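Local coordinates for protein protease VP4 (Blotched snakehead virus, PDB 2GEF) that is a birnaviral serine protease that uses a serine/lysine catalytic dyad and probably cleaves the viral polyprotein of which it is itself a part, at residues 18-32 against 114-128. Numbering follows the deposited sequence.
Sequences LGRNSRIVHFTDGAL and WRADGSADVDVVWND
The imidazole of His26 lies flat against the guanidinium of Arg115, planes 16° and centres 3.9 Å apart, so two flat polar groups stack while their rims stay available for polar partners. With CG anti to the backbone N (chi1 174°), the ring reaches this plane and also turns its CE1 edge to Ser119. Arginine can stack and bond at once: NE donates to Asp121 OD2 at 3.3 Å, NH2 adds weaker bonds to the same carboxylate, and together they limit the turning of the guanidinium. Ser119, just after the type I turn from Arg115 to Gly118, is held in turn by its OG bond to Asp117.

The strands that carry most of this contact, 22-27 and 120-126, run antiparallel, with paired backbone bonds at Arg23-Val124, Val25-Val122 and Phe27-Ala120. On the face of His26, Asp123 OD1 accepts from Ser22 OG (2.5 Å) on its syn side. The other face is apolar: Val122 CB and Val124 CG2 meet the edge of the Phe27 ring. Valine's beta-branched shape suits these extended strands, although the approach of Val124 CG2 to Val25 CG1 is doubtfully close.

A beta bulge between Arg20 and Arg23 shifts the register by one. There Asn21, a residue that tolerates its left-handed backbone, sets CB 3.9 Å from the centroid of the five-membered ring of Trp126 in a CH-pi contact; the amide stands nearly upright on the indole, ND2 over the face near CE2. Arg20 NH2 lies at the indole edge near CE3 (3.7 Å), and NE forms a salt bridge to Asp128 OD1 (3.1 Å) through a weak hydrogen bond.

Strand 120-126 is the middle of a three-stranded antiparallel sheet between 22-27 and 111-114; Val122 and Val124 pack on strand 104-109, Phe27 on strand 43-52, and Leu32, where strand 31-38 begins, beside Trp114.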
ATOM      1  N   LEU A  18      -8.333 -12.601  -7.909  1.00 25.04           N
ATOM      2  CA  LEU A  18      -7.859 -13.949  -7.751  1.00 26.24           C
ATOM      3  C   LEU A  18      -6.336 -13.713  -7.745  1.00 26.45           C
ATOM      4  O   LEU A  18      -5.799 -13.050  -8.677  1.00 27.25           O
ATOM      5  CB  LEU A  18      -8.365 -14.838  -8.912  1.00 26.00           C
ATOM      6  CG  LEU A  18      -7.781 -16.057  -9.681  1.00 24.33           C
ATOM      7  CD1 LEU A  18      -8.197 -17.407  -9.079  1.00 22.51           C
ATOM      8  CD2 LEU A  18      -8.434 -15.890 -11.059  1.00 22.22           C
ATOM      9  N   GLY A  19      -5.707 -14.138  -6.642  1.00 25.48           N
ATOM     10  CA  GLY A  19      -4.242 -14.190  -6.493  1.00 23.94           C
ATOM     11  C   GLY A  19      -3.696 -15.586  -6.857  1.00 23.17           C
ATOM     12  O   GLY A  19      -4.303 -16.614  -6.549  1.00 23.27           O
ATOM     13  N   ARG A  20      -2.533 -15.627  -7.501  1.00 21.86           N
ATOM     14  CA  ARG A  20      -2.006 -16.871  -7.968  1.00 19.84           C
ATOM     15  C   ARG A  20      -0.506 -17.027  -7.568  1.00 20.53           C
ATOM     16  O   ARG A  20       0.138 -16.077  -7.078  1.00 18.33           O
ATOM     17  CB  ARG A  20      -2.305 -16.932  -9.454  1.00 20.11           C
ATOM     18  CG  ARG A  20      -1.173 -16.791 -10.398  1.00 21.53           C
ATOM     19  CD  ARG A  20      -1.630 -16.590 -11.831  1.00 26.12           C
ATOM     20  NE  ARG A  20      -0.555 -16.004 -12.656  1.00 32.96           N
ATOM     21  CZ  ARG A  20       0.218 -16.673 -13.531  1.00 36.21           C
ATOM     22  NH1 ARG A  20       0.057 -17.977 -13.745  1.00 35.30           N
ATOM     23  NH2 ARG A  20       1.180 -16.029 -14.209  1.00 38.71           N
ATOM     24  N   ASN A  21       0.051 -18.214  -7.780  1.00 20.28           N
ATOM     25  CA  ASN A  21       1.397 -18.512  -7.376  1.00 20.96           C
ATOM     26  C   ASN A  21       1.741 -18.121  -5.867  1.00 20.01           C
ATOM     27  O   ASN A  21       2.780 -17.537  -5.551  1.00 17.32           O
ATOM     28  CB  ASN A  21       2.382 -17.946  -8.399  1.00 22.79           C
ATOM     29  CG  ASN A  21       3.818 -18.393  -8.132  1.00 26.14           C
ATOM     30  OD1 ASN A  21       4.030 -19.394  -7.479  1.00 32.64           O
ATOM     31  ND2 ASN A  21       4.799 -17.637  -8.603  1.00 29.31           N
ATOM     32  N   SER A  22       0.889 -18.554  -4.949  1.00 19.18           N
ATOM     33  CA  SER A  22       1.079 -18.276  -3.545  1.00 21.67           C
ATOM     34  C   SER A  22       2.308 -18.751  -2.751  1.00 22.70           C
ATOM     35  O   SER A  22       2.422 -19.964  -2.473  1.00 25.10           O
ATOM     36  CB  SER A  22      -0.134 -18.873  -2.810  1.00 22.42           C
ATOM     37  OG  SER A  22      -0.165 -18.478  -1.455  1.00 22.57           O
ATOM     38  N   ARG A  23       3.163 -17.810  -2.249  1.00 24.42           N
ATOM     39  CA  ARG A  23       4.188 -18.191  -1.258  1.00 21.70           C
ATOM     40  C   ARG A  23       4.156 -17.420   0.056  1.00 21.95           C
ATOM     41  O   ARG A  23       4.173 -16.191   0.075  1.00 21.90           O
ATOM     42  CB  ARG A  23       5.553 -18.098  -1.848  1.00 21.99           C
ATOM     43  CG  ARG A  23       5.594 -17.366  -3.137  1.00 23.34           C
ATOM     44  CD  ARG A  23       7.037 -17.481  -3.667  1.00 28.39           C
ATOM     45  NE  ARG A  23       8.015 -17.364  -2.566  1.00 23.10           N
ATOM     46  CZ  ARG A  23       9.264 -17.783  -2.671  1.00 27.81           C
ATOM     47  NH1 ARG A  23       9.686 -18.296  -3.856  1.00 19.82           N
ATOM     48  NH2 ARG A  23      10.087 -17.704  -1.622  1.00 24.92           N
ATOM     49  N   ILE A  24       4.032 -18.154   1.157  1.00 20.19           N
ATOM     50  CA  ILE A  24       4.243 -17.593   2.447  1.00 20.51           C
ATOM     51  C   ILE A  24       5.733 -17.087   2.534  1.00 20.99           C
ATOM     52  O   ILE A  24       6.655 -17.828   2.311  1.00 19.81           O
ATOM     53  CB  ILE A  24       3.811 -18.589   3.608  1.00 19.64           C
ATOM     54  CG1 ILE A  24       2.449 -19.284   3.324  1.00 20.89           C
ATOM     55  CG2 ILE A  24       3.582 -17.864   4.929  1.00 17.63           C
ATOM     56  CD1 ILE A  24       1.574 -18.613   2.285  1.00 19.42           C
ATOM     57  N   VAL A  25       5.941 -15.789   2.795  1.00 22.32           N
ATOM     58  CA  VAL A  25       7.282 -15.339   3.113  1.00 22.22           C
ATOM     59  C   VAL A  25       7.232 -14.536   4.388  1.00 22.73           C
ATOM     60  O   VAL A  25       6.221 -13.855   4.756  1.00 18.64           O
ATOM     61  CB  VAL A  25       8.117 -14.627   1.924  1.00 22.84           C
ATOM     62  CG1 VAL A  25       7.314 -14.216   0.746  1.00 20.65           C
ATOM     63  CG2 VAL A  25       9.211 -13.520   2.430  1.00 23.11           C
ATOM     64  N   HIS A  26       8.368 -14.636   5.053  1.00 22.01           N
ATOM     65  CA  HIS A  26       8.495 -14.077   6.356  1.00 22.62           C
ATOM     66  C   HIS A  26       9.224 -12.752   6.136  1.00 22.65           C
ATOM     67  O   HIS A  26      10.334 -12.709   5.544  1.00 24.22           O
ATOM     68  CB  HIS A  26       9.267 -14.994   7.283  1.00 21.67           C
ATOM     69  CG  HIS A  26       9.525 -14.351   8.576  1.00 24.61           C
ATOM     70  ND1 HIS A  26       8.498 -13.902   9.385  1.00 23.39           N
ATOM     71  CD2 HIS A  26      10.683 -13.971   9.172  1.00 30.52           C
ATOM     72  CE1 HIS A  26       9.018 -13.312  10.448  1.00 30.20           C
ATOM     73  NE2 HIS A  26      10.342 -13.340  10.344  1.00 33.83           N
ATOM     74  N   PHE A  27       8.566 -11.671   6.586  1.00 21.68           N
ATOM     75  CA  PHE A  27       9.083 -10.330   6.512  1.00 19.32           C
ATOM     76  C   PHE A  27       9.182  -9.834   7.952  1.00 19.07           C
ATOM     77  O   PHE A  27       8.215  -9.884   8.769  1.00 16.66           O
ATOM     78  CB  PHE A  27       8.085  -9.416   5.752  1.00 18.04           C
ATOM     79  CG  PHE A  27       8.135  -9.597   4.270  1.00 17.30           C
ATOM     80  CD1 PHE A  27       7.038 -10.112   3.580  1.00 19.23           C
ATOM     81  CD2 PHE A  27       9.276  -9.293   3.532  1.00 13.55           C
ATOM     82  CE1 PHE A  27       7.100 -10.314   2.169  1.00 16.94           C
ATOM     83  CE2 PHE A  27       9.307  -9.518   2.134  1.00 19.09           C
ATOM     84  CZ  PHE A  27       8.203  -9.978   1.489  1.00 16.63           C
ATOM     85  N   THR A  28      10.344  -9.294   8.234  1.00 17.88           N
ATOM     86  CA  THR A  28      10.573  -8.633   9.472  1.00 15.56           C
ATOM     87  C   THR A  28      10.192  -7.135   9.394  1.00 15.82           C
ATOM     88  O   THR A  28      10.202  -6.425  10.401  1.00 16.20           O
ATOM     89  CB  THR A  28      12.065  -8.765   9.858  1.00 15.43           C
ATOM     90  OG1 THR A  28      12.869  -8.272   8.788  1.00 16.41           O
ATOM     91  CG2 THR A  28      12.409 -10.200  10.190  1.00 13.59           C
ATOM     92  N   ASP A  29       9.805  -6.659   8.219  1.00 13.71           N
ATOM     93  CA  ASP A  29       9.492  -5.255   7.960  1.00 11.71           C
ATOM     94  C   ASP A  29       8.786  -5.055   6.632  1.00  9.83           C
ATOM     95  O   ASP A  29       8.971  -5.838   5.781  1.00  9.99           O
ATOM     96  CB  ASP A  29      10.803  -4.330   8.044  1.00  9.43           C
ATOM     97  CG  ASP A  29      12.049  -4.919   7.321  1.00 11.96           C
ATOM     98  OD1 ASP A  29      12.836  -5.601   7.972  1.00 21.71           O
ATOM     99  OD2 ASP A  29      12.326  -4.727   6.120  1.00 18.24           O
ATOM    100  N   GLY A  30       8.098  -3.916   6.398  1.00  9.88           N
ATOM    101  CA  GLY A  30       7.259  -3.706   5.235  1.00  8.00           C
ATOM    102  C   GLY A  30       6.034  -2.917   5.669  1.00  9.31           C
ATOM    103  O   GLY A  30       5.775  -2.824   6.820  1.00  8.74           O
ATOM    104  N   ALA A  31       5.302  -2.265   4.754  1.00  8.90           N
ATOM    105  CA  ALA A  31       4.079  -1.582   5.131  1.00  6.77           C
ATOM    106  C   ALA A  31       3.042  -1.875   4.049  1.00  8.16           C
ATOM    107  O   ALA A  31       3.391  -1.956   2.836  1.00  9.64           O
ATOM    108  CB  ALA A  31       4.283  -0.111   5.313  1.00  7.34           C
ATOM    109  N   LEU A  32       1.809  -2.077   4.492  1.00  6.92           N
ATOM    110  CA  LEU A  32       0.645  -2.321   3.624  1.00  8.63           C
ATOM    111  C   LEU A  32      -0.011  -1.072   3.207  1.00  7.16           C
ATOM    112  O   LEU A  32      -0.149  -0.105   3.992  1.00  5.02           O
ATOM    113  CB  LEU A  32      -0.428  -3.225   4.333  1.00  6.76           C
ATOM    114  CG  LEU A  32       0.175  -4.601   4.669  1.00 10.34           C
ATOM    115  CD1 LEU A  32      -0.616  -5.206   5.901  1.00  7.97           C
ATOM    116  CD2 LEU A  32       0.231  -5.727   3.439  1.00  7.55           C
ATOM    117  N   TRP A 114       0.764 -12.179  11.519  1.00 13.24           N
ATOM    118  CA  TRP A 114       1.773 -11.678  12.478  1.00 14.08           C
ATOM    119  C   TRP A 114       2.252 -12.771  13.442  1.00 13.86           C
ATOM    120  O   TRP A 114       1.492 -13.722  13.830  1.00 17.03           O
ATOM    121  CB  TRP A 114       1.318 -10.452  13.322  1.00 13.03           C
ATOM    122  CG  TRP A 114       1.381  -9.164  12.484  1.00 15.79           C
ATOM    123  CD1 TRP A 114       2.373  -8.221  12.437  1.00 15.84           C
ATOM    124  CD2 TRP A 114       0.396  -8.746  11.552  1.00 16.12           C
ATOM    125  NE1 TRP A 114       2.080  -7.259  11.506  1.00 17.02           N
ATOM    126  CE2 TRP A 114       0.833  -7.529  10.999  1.00 13.53           C
ATOM    127  CE3 TRP A 114      -0.889  -9.247  11.196  1.00 16.68           C
ATOM    128  CZ2 TRP A 114       0.089  -6.843  10.021  1.00 16.46           C
ATOM    129  CZ3 TRP A 114      -1.638  -8.557  10.226  1.00 16.59           C
ATOM    130  CH2 TRP A 114      -1.119  -7.333   9.653  1.00 11.63           C
ATOM    131  N   ARG A 115       3.549 -12.660  13.735  1.00 12.45           N
ATOM    132  CA  ARG A 115       4.175 -13.311  14.840  1.00 11.05           C
ATOM    133  C   ARG A 115       4.165 -12.336  16.057  1.00 11.97           C
ATOM    134  O   ARG A 115       4.130 -11.093  15.904  1.00  9.96           O
ATOM    135  CB  ARG A 115       5.591 -13.590  14.415  1.00 11.81           C
ATOM    136  CG  ARG A 115       5.757 -14.347  13.090  1.00 11.92           C
ATOM    137  CD  ARG A 115       7.116 -15.066  13.146  1.00 18.99           C
ATOM    138  NE  ARG A 115       7.155 -16.070  12.131  1.00 19.83           N
ATOM    139  CZ  ARG A 115       8.204 -16.717  11.669  1.00 20.97           C
ATOM    140  NH1 ARG A 115       9.429 -16.572  12.175  1.00 22.23           N
ATOM    141  NH2 ARG A 115       7.977 -17.543  10.664  1.00 24.58           N
ATOM    142  N   ALA A 116       4.218 -12.906  17.261  1.00 12.93           N
ATOM    143  CA  ALA A 116       4.635 -12.205  18.549  1.00 14.27           C
ATOM    144  C   ALA A 116       5.736 -11.085  18.515  1.00 13.77           C
ATOM    145  O   ALA A 116       5.617 -10.129  19.256  1.00 15.99           O
ATOM    146  CB  ALA A 116       5.011 -13.281  19.655  1.00 12.99           C
ATOM    147  N   ASP A 117       6.763 -11.173  17.646  1.00 14.16           N
ATOM    148  CA  ASP A 117       7.768 -10.114  17.527  1.00 13.50           C
ATOM    149  C   ASP A 117       7.614  -8.991  16.495  1.00 12.97           C
ATOM    150  O   ASP A 117       8.577  -8.247  16.238  1.00 14.05           O
ATOM    151  CB  ASP A 117       9.125 -10.724  17.340  1.00 13.81           C
ATOM    152  CG  ASP A 117       9.340 -11.296  15.975  1.00 19.97           C
ATOM    153  OD1 ASP A 117       8.357 -11.648  15.272  1.00 16.41           O
ATOM    154  OD2 ASP A 117      10.552 -11.401  15.583  1.00 26.20           O
ATOM    155  N   GLY A 118       6.438  -8.808  15.886  1.00 13.31           N
ATOM    156  CA  GLY A 118       6.299  -7.604  15.069  1.00 11.40           C
ATOM    157  C   GLY A 118       6.537  -7.902  13.619  1.00 11.12           C
ATOM    158  O   GLY A 118       6.169  -7.086  12.748  1.00  8.66           O
ATOM    159  N   SER A 119       7.150  -9.082  13.366  1.00 10.78           N
ATOM    160  CA  SER A 119       7.325  -9.648  12.047  1.00 11.50           C
ATOM    161  C   SER A 119       6.053 -10.346  11.604  1.00 11.51           C
ATOM    162  O   SER A 119       5.194 -10.595  12.425  1.00 12.02           O
ATOM    163  CB  SER A 119       8.459 -10.674  12.048  1.00 11.53           C
ATOM    164  OG  SER A 119       8.075 -11.780  12.744  1.00 12.59           O
ATOM    165  N   ALA A 120       5.985 -10.756  10.336  1.00 12.29           N
ATOM    166  CA  ALA A 120       4.787 -11.437   9.762  1.00 10.69           C
ATOM    167  C   ALA A 120       5.100 -12.343   8.587  1.00 11.35           C
ATOM    168  O   ALA A 120       6.018 -12.098   7.798  1.00  6.83           O
ATOM    169  CB  ALA A 120       3.785 -10.362   9.279  1.00 11.56           C
ATOM    170  N   ASP A 121       4.307 -13.416   8.488  1.00 11.25           N
ATOM    171  CA  ASP A 121       4.392 -14.296   7.383  1.00 12.13           C
ATOM    172  C   ASP A 121       3.316 -13.738   6.461  1.00 11.94           C
ATOM    173  O   ASP A 121       2.207 -13.519   6.873  1.00 12.87           O
ATOM    174  CB  ASP A 121       4.049 -15.724   7.876  1.00 10.43           C
ATOM    175  CG  ASP A 121       5.139 -16.318   8.628  1.00 14.99           C
ATOM    176  OD1 ASP A 121       6.273 -16.484   8.116  1.00 16.33           O
ATOM    177  OD2 ASP A 121       4.915 -16.584   9.812  1.00 22.87           O
ATOM    178  N   VAL A 122       3.651 -13.489   5.214  1.00 13.18           N
ATOM    179  CA  VAL A 122       2.821 -12.663   4.363  1.00 12.15           C
ATOM    180  C   VAL A 122       2.676 -13.569   3.184  1.00 13.60           C
ATOM    181  O   VAL A 122       3.686 -14.097   2.626  1.00 11.91           O
ATOM    182  CB  VAL A 122       3.457 -11.239   3.999  1.00 12.98           C
ATOM    183  CG1 VAL A 122       2.877 -10.533   2.715  1.00  9.07           C
ATOM    184  CG2 VAL A 122       3.531 -10.261   5.221  1.00  7.43           C
ATOM    185  N   ASP A 123       1.412 -13.775   2.844  1.00 10.97           N
ATOM    186  CA  ASP A 123       1.109 -14.543   1.645  1.00 13.55           C
ATOM    187  C   ASP A 123       1.273 -13.636   0.397  1.00 11.74           C
ATOM    188  O   ASP A 123       0.377 -12.890   0.055  1.00  8.41           O
ATOM    189  CB  ASP A 123      -0.320 -15.099   1.816  1.00 14.86           C
ATOM    190  CG  ASP A 123      -0.770 -15.983   0.718  1.00 14.06           C
ATOM    191  OD1 ASP A 123      -0.040 -16.284  -0.220  1.00 15.51           O
ATOM    192  OD2 ASP A 123      -1.926 -16.428   0.852  1.00 19.39           O
ATOM    193  N   VAL A 124       2.429 -13.705  -0.245  1.00  9.69           N
ATOM    194  CA  VAL A 124       2.712 -12.924  -1.440  1.00  9.65           C
ATOM    195  C   VAL A 124       2.101 -13.714  -2.619  1.00 10.92           C
ATOM    196  O   VAL A 124       2.206 -14.883  -2.701  1.00 11.99           O
ATOM    197  CB  VAL A 124       4.269 -12.766  -1.668  1.00 10.85           C
ATOM    198  CG1 VAL A 124       4.709 -12.033  -2.987  1.00  3.63           C
ATOM    199  CG2 VAL A 124       4.984 -12.173  -0.432  1.00  4.78           C
ATOM    200  N   VAL A 125       1.456 -13.038  -3.526  1.00 13.09           N
ATOM    201  CA  VAL A 125       0.786 -13.672  -4.646  1.00 13.14           C
ATOM    202  C   VAL A 125       1.251 -12.966  -5.965  1.00 13.78           C
ATOM    203  O   VAL A 125       1.792 -11.839  -5.938  1.00 12.12           O
ATOM    204  CB  VAL A 125      -0.846 -13.606  -4.481  1.00 13.92           C
ATOM    205  CG1 VAL A 125      -1.447 -14.636  -3.391  1.00 10.07           C
ATOM    206  CG2 VAL A 125      -1.439 -12.138  -4.329  1.00 12.03           C
ATOM    207  N   TRP A 126       0.977 -13.611  -7.089  1.00 14.04           N
ATOM    208  CA  TRP A 126       0.903 -12.974  -8.390  1.00 15.49           C
ATOM    209  C   TRP A 126      -0.556 -12.702  -8.709  1.00 15.95           C
ATOM    210  O   TRP A 126      -1.428 -13.590  -8.659  1.00 15.96           O
ATOM    211  CB  TRP A 126       1.483 -13.894  -9.476  1.00 17.41           C
ATOM    212  CG  TRP A 126       2.939 -14.225  -9.309  1.00 20.79           C
ATOM    213  CD1 TRP A 126       3.720 -13.962  -8.190  1.00 21.91           C
ATOM    214  CD2 TRP A 126       3.784 -14.900 -10.238  1.00 20.84           C
ATOM    215  NE1 TRP A 126       5.027 -14.405  -8.405  1.00 25.43           N
ATOM    216  CE2 TRP A 126       5.097 -14.946  -9.668  1.00 24.72           C
ATOM    217  CE3 TRP A 126       3.592 -15.414 -11.525  1.00 26.67           C
ATOM    218  CZ2 TRP A 126       6.189 -15.531 -10.332  1.00 20.72           C
ATOM    219  CZ3 TRP A 126       4.687 -15.975 -12.184  1.00 19.28           C
ATOM    220  CH2 TRP A 126       5.952 -16.036 -11.577  1.00 20.72           C
ATOM    221  N   ASN A 127      -0.822 -11.445  -9.036  1.00 16.64           N
ATOM    222  CA  ASN A 127      -2.130 -10.962  -9.520  1.00 17.69           C
ATOM    223  C   ASN A 127      -1.616 -10.522 -10.902  1.00 19.35           C
ATOM    224  O   ASN A 127      -0.404 -10.266 -11.028  1.00 22.02           O
ATOM    225  CB  ASN A 127      -2.675  -9.757  -8.616  1.00 13.86           C
ATOM    226  CG  ASN A 127      -1.900  -8.435  -8.821  1.00 14.22           C
ATOM    227  OD1 ASN A 127      -1.147  -8.225  -9.814  1.00  8.45           O
ATOM    228  ND2 ASN A 127      -2.157  -7.510  -7.945  1.00  5.47           N
ATOM    229  N   ASP A 128      -2.415 -10.498 -11.964  1.00 19.33           N
ATOM    230  CA  ASP A 128      -1.799 -10.237 -13.285  1.00 18.43           C
ATOM    231  C   ASP A 128      -2.075  -8.778 -13.664  1.00 18.05           C
ATOM    232  O   ASP A 128      -2.370  -8.400 -14.790  1.00 15.36           O
ATOM    233  CB  ASP A 128      -2.245 -11.232 -14.348  1.00 20.10           C
ATOM    234  CG  ASP A 128      -2.240 -12.665 -13.844  1.00 24.46           C
ATOM    235  OD1 ASP A 128      -1.239 -13.378 -14.087  1.00 27.30           O
ATOM    236  OD2 ASP A 128      -3.236 -13.084 -13.185  1.00 27.80           O
TER
HETATM  237  O   HOH W   1       3.898 -15.213  -5.074  1.00 39.23           O